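Local coordinates for protein yxeP (Bacillus subtilis, PDB 1YSJ) that probably deacetylates N-acetylcysteine to cysteine and acetate, using two divalent metal ions per subunit, in the breakdown of S-(2-succino)cysteine, at residues Pro45-Glu51 with Ile98-Pro102; Leu101-Thr107 with His374-Phe378. The protein carries 1 engineered substitution. All blocks are in the same frame, centred on the assembly; numbering follows the deposited sequence.

Contact 1 of 2, residues Pro45-Glu51 with Ile98-Pro102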
loop_
_atom_site.group_PDB
_atom_site.type_symbol
_atom_site.label_atom_id
_atom_site.label_comp_id
_atom_site.label_asym_id
_atom_site.label_seq_id
_atom_site.Cartn_x
_atom_site.Cartn_y
_atom_site.Cartn_z
ATOM N N PRO A 45 34.088 11.829 -0.147
ATOM C CA PRO A 45 33.245 11.166 0.836
ATOM C C PRO A 45 32.977 9.703 0.484
ATOM O O PRO A 45 32.942 9.343 -0.694
ATOM C CB PRO A 45 31.949 11.978 0.778
ATOM C CG PRO A 45 31.883 12.473 -0.594
ATOM C CD PRO A 45 33.296 12.678 -1.061
ATOM N N GLU A 46 32.789 8.879 1.508
ATOM C CA GLU A 46 32.494 7.464 1.317
ATOM C C GLU A 46 31.262 7.056 2.123
ATOM O O GLU A 46 30.986 7.618 3.182
ATOM C CB GLU A 46 33.718 6.602 1.687
ATOM C CG GLU A 46 34.912 6.764 0.727
ATOM C CD GLU A 46 36.193 6.109 1.233
ATOM O OE1 GLU A 46 36.659 6.497 2.325
ATOM O OE2 GLU A 46 36.746 5.222 0.534
ATOM N N LEU A 47 30.525 6.077 1.610
ATOM C CA LEU A 47 29.298 5.595 2.255
ATOM C C LEU A 47 29.585 4.614 3.399
ATOM O O LEU A 47 30.694 4.106 3.508
ATOM C CB LEU A 47 28.354 4.975 1.212
ATOM C CG LEU A 47 27.903 5.922 0.087
ATOM C CD1 LEU A 47 27.173 5.196 -1.029
ATOM C CD2 LEU A 47 27.032 7.034 0.641
ATOM N N SER A 48 28.583 4.385 4.250
ATOM C CA SER A 48 28.654 3.430 5.373
ATOM C C SER A 48 29.289 2.095 4.992
ATOM O O SER A 48 28.867 1.465 4.020
ATOM C CB SER A 48 27.251 3.169 5.944
ATOM O OG SER A 48 26.696 4.329 6.547
ATOM N N PHE A 49 30.293 1.680 5.771
ATOM C CA PHE A 49 31.073 0.447 5.551
ATOM C C PHE A 49 31.929 0.423 4.270
ATOM O O PHE A 49 32.511 -0.613 3.927
ATOM C CB PHE A 49 30.193 -0.813 5.646
ATOM C CG PHE A 49 29.738 -1.138 7.044
ATOM C CD1 PHE A 49 28.413 -1.482 7.290
ATOM C CD2 PHE A 49 30.632 -1.093 8.119
ATOM C CE1 PHE A 49 27.978 -1.785 8.579
ATOM C CE2 PHE A 49 30.207 -1.388 9.413
ATOM C CZ PHE A 49 28.875 -1.737 9.644
ATOM N N GLN A 50 32.013 1.561 3.585
ATOM C CA GLN A 50 32.773 1.684 2.336
ATOM C C GLN A 50 33.865 2.739 2.471
ATOM O O GLN A 50 34.404 3.226 1.469
ATOM C CB GLN A 50 31.842 2.034 1.167
ATOM C CG GLN A 50 30.789 0.970 0.862
ATOM C CD GLN A 50 30.064 1.227 -0.446
ATOM O OE1 GLN A 50 30.664 1.161 -1.533
ATOM N NE2 GLN A 50 28.761 1.502 -0.356
ATOM N N GLU A 51 34.192 3.075 3.722
ATOM C CA GLU A 51 35.155 4.129 4.036
ATOM C C GLU A 51 36.592 3.610 3.994
ATOM O O GLU A 51 37.329 3.698 4.975
ATOM C CB GLU A 51 34.847 4.771 5.399
ATOM C CG GLU A 51 33.365 4.996 5.703
ATOM C CD GLU A 51 32.697 3.805 6.402
ATOM O OE1 GLU A 51 33.256 2.688 6.388
ATOM O OE2 GLU A 51 31.599 3.984 6.969
ATOM N N ILE A 98 32.707 8.513 10.704
ATOM C CA ILE A 98 33.485 8.785 9.481
ATOM C C ILE A 98 32.744 8.633 8.135
ATOM O O ILE A 98 33.326 8.896 7.082
ATOM C CB ILE A 98 34.817 7.963 9.450
ATOM C CG1 ILE A 98 34.550 6.457 9.271
ATOM C CG2 ILE A 98 35.642 8.233 10.704
ATOM C CD1 ILE A 98 35.802 5.627 8.970
ATOM N N ASP A 99 31.479 8.210 8.170
ATOM C CA ASP A 99 30.719 7.916 6.942
ATOM C C ASP A 99 29.898 9.095 6.392
ATOM O O ASP A 99 29.435 9.947 7.143
ATOM C CB ASP A 99 29.823 6.681 7.135
ATOM C CG ASP A 99 28.766 6.868 8.225
ATOM O OD1 ASP A 99 28.988 7.638 9.191
ATOM O OD2 ASP A 99 27.707 6.215 8.118
ATOM N N ALA A 100 29.728 9.120 5.069
ATOM C CA ALA A 100 28.942 10.145 4.381
ATOM C C ALA A 100 27.571 9.610 3.932
ATOM O O ALA A 100 27.135 8.544 4.382
ATOM C CB ALA A 100 29.718 10.687 3.203
ATOM N N LEU A 101 26.909 10.341 3.035
ATOM C CA LEU A 101 25.525 10.040 2.648
ATOM C C LEU A 101 25.287 9.982 1.139
ATOM O O LEU A 101 25.961 10.680 0.384
ATOM C CB LEU A 101 24.570 11.055 3.280
ATOM C CG LEU A 101 24.283 10.860 4.770
ATOM C CD1 LEU A 101 23.848 12.177 5.390
ATOM C CD2 LEU A 101 23.246 9.754 5.012
ATOM N N PRO A 102 24.316 9.149 0.699
ATOM C CA PRO A 102 23.964 9.045 -0.723
ATOM C C PRO A 102 23.137 10.242 -1.206
ATOM O O PRO A 102 22.001 10.079 -1.666
ATOM C CB PRO A 102 23.138 7.757 -0.783
ATOM C CG PRO A 102 22.481 7.686 0.562
ATOM C CD PRO A 102 23.502 8.236 1.529
HETATM O O HOH W 1 33.794 9.281 4.300
HETATM O O HOH W 2 26.064 6.029 4.574
#
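Beside the dinickel site of this M20 peptidase, the type II beta turn Leu47-Gln50 is joined to the loop leaving strand 91-97, with Ser48 and Glu51 meeting Asp99. Ser48 OG donates to Asp99 OD2 at 2.7 Å on the anti lone pair of that oxygen, which also accepts Glu158 N. The other oxygen, OD1, is hydrogen-bonded to ND1 of the nickel ligand His124, so Asp99 is a second-shell residue, held to one ligand by its ring and to another, Glu158, by its backbone amide.

Glu51 lies alongside Asp99, pointing the same way, the two carboxylate planes 63° apart, and its OE2 sits 3.2 Å from Asp99 CB. A bend at chi2 (90°) turns its carboxylate back to the turn, where OE2 is met from above the plane by Phe49 N at 2.9 Å. Ala156 N also donates to OE2 and Thr77 pairs with OE1; this set of donors probably eases the nearness of two acidic groups. On the aliphatic part of the same chain, Glu51 CB rests 3.8 Å from Ile98 CD1. An alanine here would strip the carboxylate away, and is likely to leave Phe49 N, Ala156 N and Thr77 without this acceptor and open a gap beside Asp99.

The backbones are joined directly by Ala100 N to Glu46 O (2.7 Å, 160° at the hydrogen). Water 1 bridges Glu46 N to Ile98 O, and water 2 bridges Ser48 N to Ala100 O. Ala100 CB packs on Pro45 CB at 3.5 Å, while one Leu47 methyl, CD2, approaches Pro102 N to 3.4 Å. Glu51 holds the N-cap position of helix 52-64, so the turn and the helix start lie against Asp99, part of the carboxylate-histidine-metal relay common in metallohydrolase sites.

Contact 2 of 2, residues Leu101-Thr107 with His374-Phe378. With NI (nickel (II) ion), chain D.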
loop_
_atom_site.group_PDB
_atom_site.type_symbol
_atom_site.label_atom_id
_atom_site.label_comp_id
_atom_site.label_asym_id
_atom_site.label_seq_id
_atom_site.Cartn_x
_atom_site.Cartn_y
_atom_site.Cartn_z
ATOM N N LEU A 101 26.909 10.341 3.035
ATOM C CA LEU A 101 25.525 10.040 2.648
ATOM C C LEU A 101 25.287 9.982 1.139
ATOM O O LEU A 101 25.961 10.680 0.384
ATOM C CB LEU A 101 24.570 11.055 3.280
ATOM C CG LEU A 101 24.283 10.860 4.770
ATOM C CD1 LEU A 101 23.848 12.177 5.390
ATOM C CD2 LEU A 101 23.246 9.754 5.012
ATOM N N PRO A 102 24.316 9.149 0.699
ATOM C CA PRO A 102 23.964 9.045 -0.723
ATOM C C PRO A 102 23.137 10.242 -1.206
ATOM O O PRO A 102 22.001 10.079 -1.666
ATOM C CB PRO A 102 23.138 7.757 -0.783
ATOM C CG PRO A 102 22.481 7.686 0.562
ATOM C CD PRO A 102 23.502 8.236 1.529
ATOM N N ILE A 103 23.714 11.435 -1.101
ATOM C CA ILE A 103 23.046 12.655 -1.530
ATOM C C ILE A 103 23.996 13.453 -2.425
ATOM O O ILE A 103 25.195 13.514 -2.157
ATOM C CB ILE A 103 22.612 13.525 -0.318
ATOM C CG1 ILE A 103 21.869 12.689 0.730
ATOM C CG2 ILE A 103 21.748 14.700 -0.780
ATOM C CD1 ILE A 103 21.825 13.313 2.111
ATOM N N GLN A 104 23.456 14.047 -3.488
ATOM C CA GLN A 104 24.229 14.916 -4.373
ATOM C C GLN A 104 24.456 16.276 -3.712
ATOM O O GLN A 104 23.500 16.952 -3.317
ATOM C CB GLN A 104 23.513 15.084 -5.724
ATOM C CG GLN A 104 24.139 16.107 -6.672
ATOM C CD GLN A 104 25.486 15.665 -7.231
ATOM O OE1 GLN A 104 25.627 14.547 -7.731
ATOM N NE2 GLN A 104 26.478 16.550 -7.161
ATOM N N GLU A 105 25.722 16.670 -3.598
ATOM C CA GLU A 105 26.084 17.953 -2.996
ATOM C C GLU A 105 25.658 19.141 -3.857
ATOM O O GLU A 105 25.869 19.138 -5.073
ATOM C CB GLU A 105 27.586 18.005 -2.711
ATOM C CG GLU A 105 28.045 19.287 -2.039
ATOM C CD GLU A 105 29.290 19.103 -1.206
ATOM O OE1 GLU A 105 29.909 18.021 -1.279
ATOM O OE2 GLU A 105 29.646 20.045 -0.467
ATOM N N GLN A 106 25.059 20.145 -3.212
ATOM C CA GLN A 106 24.599 21.362 -3.890
ATOM C C GLN A 106 25.156 22.652 -3.266
ATOM O O GLN A 106 24.495 23.689 -3.282
ATOM C CB GLN A 106 23.065 21.415 -3.914
ATOM C CG GLN A 106 22.394 20.383 -4.815
ATOM C CD GLN A 106 20.893 20.623 -4.959
ATOM O OE1 GLN A 106 20.078 19.917 -4.360
ATOM N NE2 GLN A 106 20.526 21.629 -5.746
ATOM N N THR A 107 26.374 22.588 -2.738
ATOM C CA THR A 107 26.986 23.729 -2.049
ATOM C C THR A 107 27.772 24.663 -2.978
ATOM O O THR A 107 27.893 25.866 -2.701
ATOM C CB THR A 107 27.947 23.261 -0.928
ATOM O OG1 THR A 107 28.957 22.404 -1.484
ATOM C CG2 THR A 107 27.195 22.521 0.172
ATOM N N HIS A 374 21.709 16.655 6.600
ATOM C CA HIS A 374 21.254 15.893 5.423
ATOM C C HIS A 374 20.801 16.735 4.226
ATOM O O HIS A 374 20.489 16.194 3.166
ATOM C CB HIS A 374 20.182 14.858 5.802
ATOM C CG HIS A 374 20.705 13.722 6.626
ATOM N ND1 HIS A 374 20.304 12.418 6.431
ATOM C CD2 HIS A 374 21.606 13.692 7.635
ATOM C CE1 HIS A 374 20.927 11.634 7.294
ATOM N NE2 HIS A 374 21.723 12.383 8.037
ATOM N N HIS A 375 20.775 18.052 4.390
ATOM C CA HIS A 375 20.431 18.940 3.293
ATOM C C HIS A 375 21.581 18.967 2.279
ATOM O O HIS A 375 22.740 18.972 2.674
ATOM C CB HIS A 375 20.144 20.348 3.821
ATOM C CG HIS A 375 19.421 21.223 2.848
ATOM N ND1 HIS A 375 18.057 21.419 2.893
ATOM C CD2 HIS A 375 19.872 21.951 1.799
ATOM C CE1 HIS A 375 17.699 22.229 1.913
ATOM N NE2 HIS A 375 18.781 22.567 1.236
ATOM N N PRO A 376 21.261 18.956 0.969
ATOM C CA PRO A 376 22.272 19.102 -0.093
ATOM C C PRO A 376 23.184 20.335 0.040
ATOM O O PRO A 376 24.330 20.300 -0.413
ATOM C CB PRO A 376 21.430 19.209 -1.368
ATOM C CG PRO A 376 20.166 18.498 -1.046
ATOM C CD PRO A 376 19.908 18.760 0.413
ATOM N N ALA A 377 22.673 21.405 0.647
ATOM C CA ALA A 377 23.427 22.654 0.807
ATOM C C ALA A 377 24.006 22.820 2.216
ATOM O O ALA A 377 24.470 23.905 2.577
ATOM C CB ALA A 377 22.559 23.856 0.433
ATOM N N PHE A 378 23.974 21.738 2.996
ATOM C CA PHE A 378 24.502 21.713 4.363
ATOM C C PHE A 378 25.926 22.279 4.448
ATOM O O PHE A 378 26.792 21.924 3.642
ATOM C CB PHE A 378 24.456 20.278 4.906
ATOM C CG PHE A 378 25.206 20.078 6.192
ATOM C CD1 PHE A 378 24.564 20.228 7.416
ATOM C CD2 PHE A 378 26.554 19.715 6.178
ATOM C CE1 PHE A 378 25.254 20.030 8.617
ATOM C CE2 PHE A 378 27.254 19.516 7.372
ATOM C CZ PHE A 378 26.599 19.675 8.595
HETATM NI NI NI D . 23.211 11.907 9.686
HETATM O O HOH W 3 24.119 11.583 11.967
HETATM O O HOH W 4 21.542 12.074 11.318
#
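The imidazole of His374 carries the Leu101 methyl CD1 over the centre of one face, a CH-pi contact 3.4 Å from the ring centroid and 9° off the normal, and presents NE2 at its edge to nickel at 2.3 Å. On the next ring, that of His375, Pro376 CD covers one face, offset toward the rim, and Ala377 CA lies in plane at the edge. Cys122, Glu158 and waters 3 and 4 are further ligands of the His374 nickel, and the leucine methyl probably limits tilting of the imidazole.

Farther along, Ile103 CD1 reaches to 3.3 Å from His374 O. Gln106 N donates to Pro376 O at 2.9 Å, coming from above the carbonyl plane, 48° out of it. The Gln106 side chain runs alongside the Pro376 ring, with Gln106 OE1 3.4 Å from Pro376 CB. Thr107 turns its methyl CG2 to Phe378 O at 3.5 Å, while its OG1 donates to Glu105 OE2.

The contact thus joins the loop between strand 91-97 and helix 124-139 to the loop between strand 360-366 and helix 384-402; in the mixed sheet, strand 175-184 separates the two strands and runs parallel to both.

Overall arrangement
Contacts 1 and 2 use consecutive parts of the loop after strand 91-97, sharing Leu101 and Pro102; their centres lie 13 Å apart. Contact 1 approaches the dinickel site through the second shell, the Asp99 side chain being about 3 Å from those of both His124 and Glu158 at nearest atoms. Contact 2 enters the first shell, since His374 shares its nickel with Glu158 and Cys122, its side chain about 5 Å from the other nickel at nearest atoms. Between them, the Leu101 side chain lies about 4 Å from a nickel. The loop therefore runs beside the metal pair, touching the loop before helix 52-64 at one end and the His374 loop at the other.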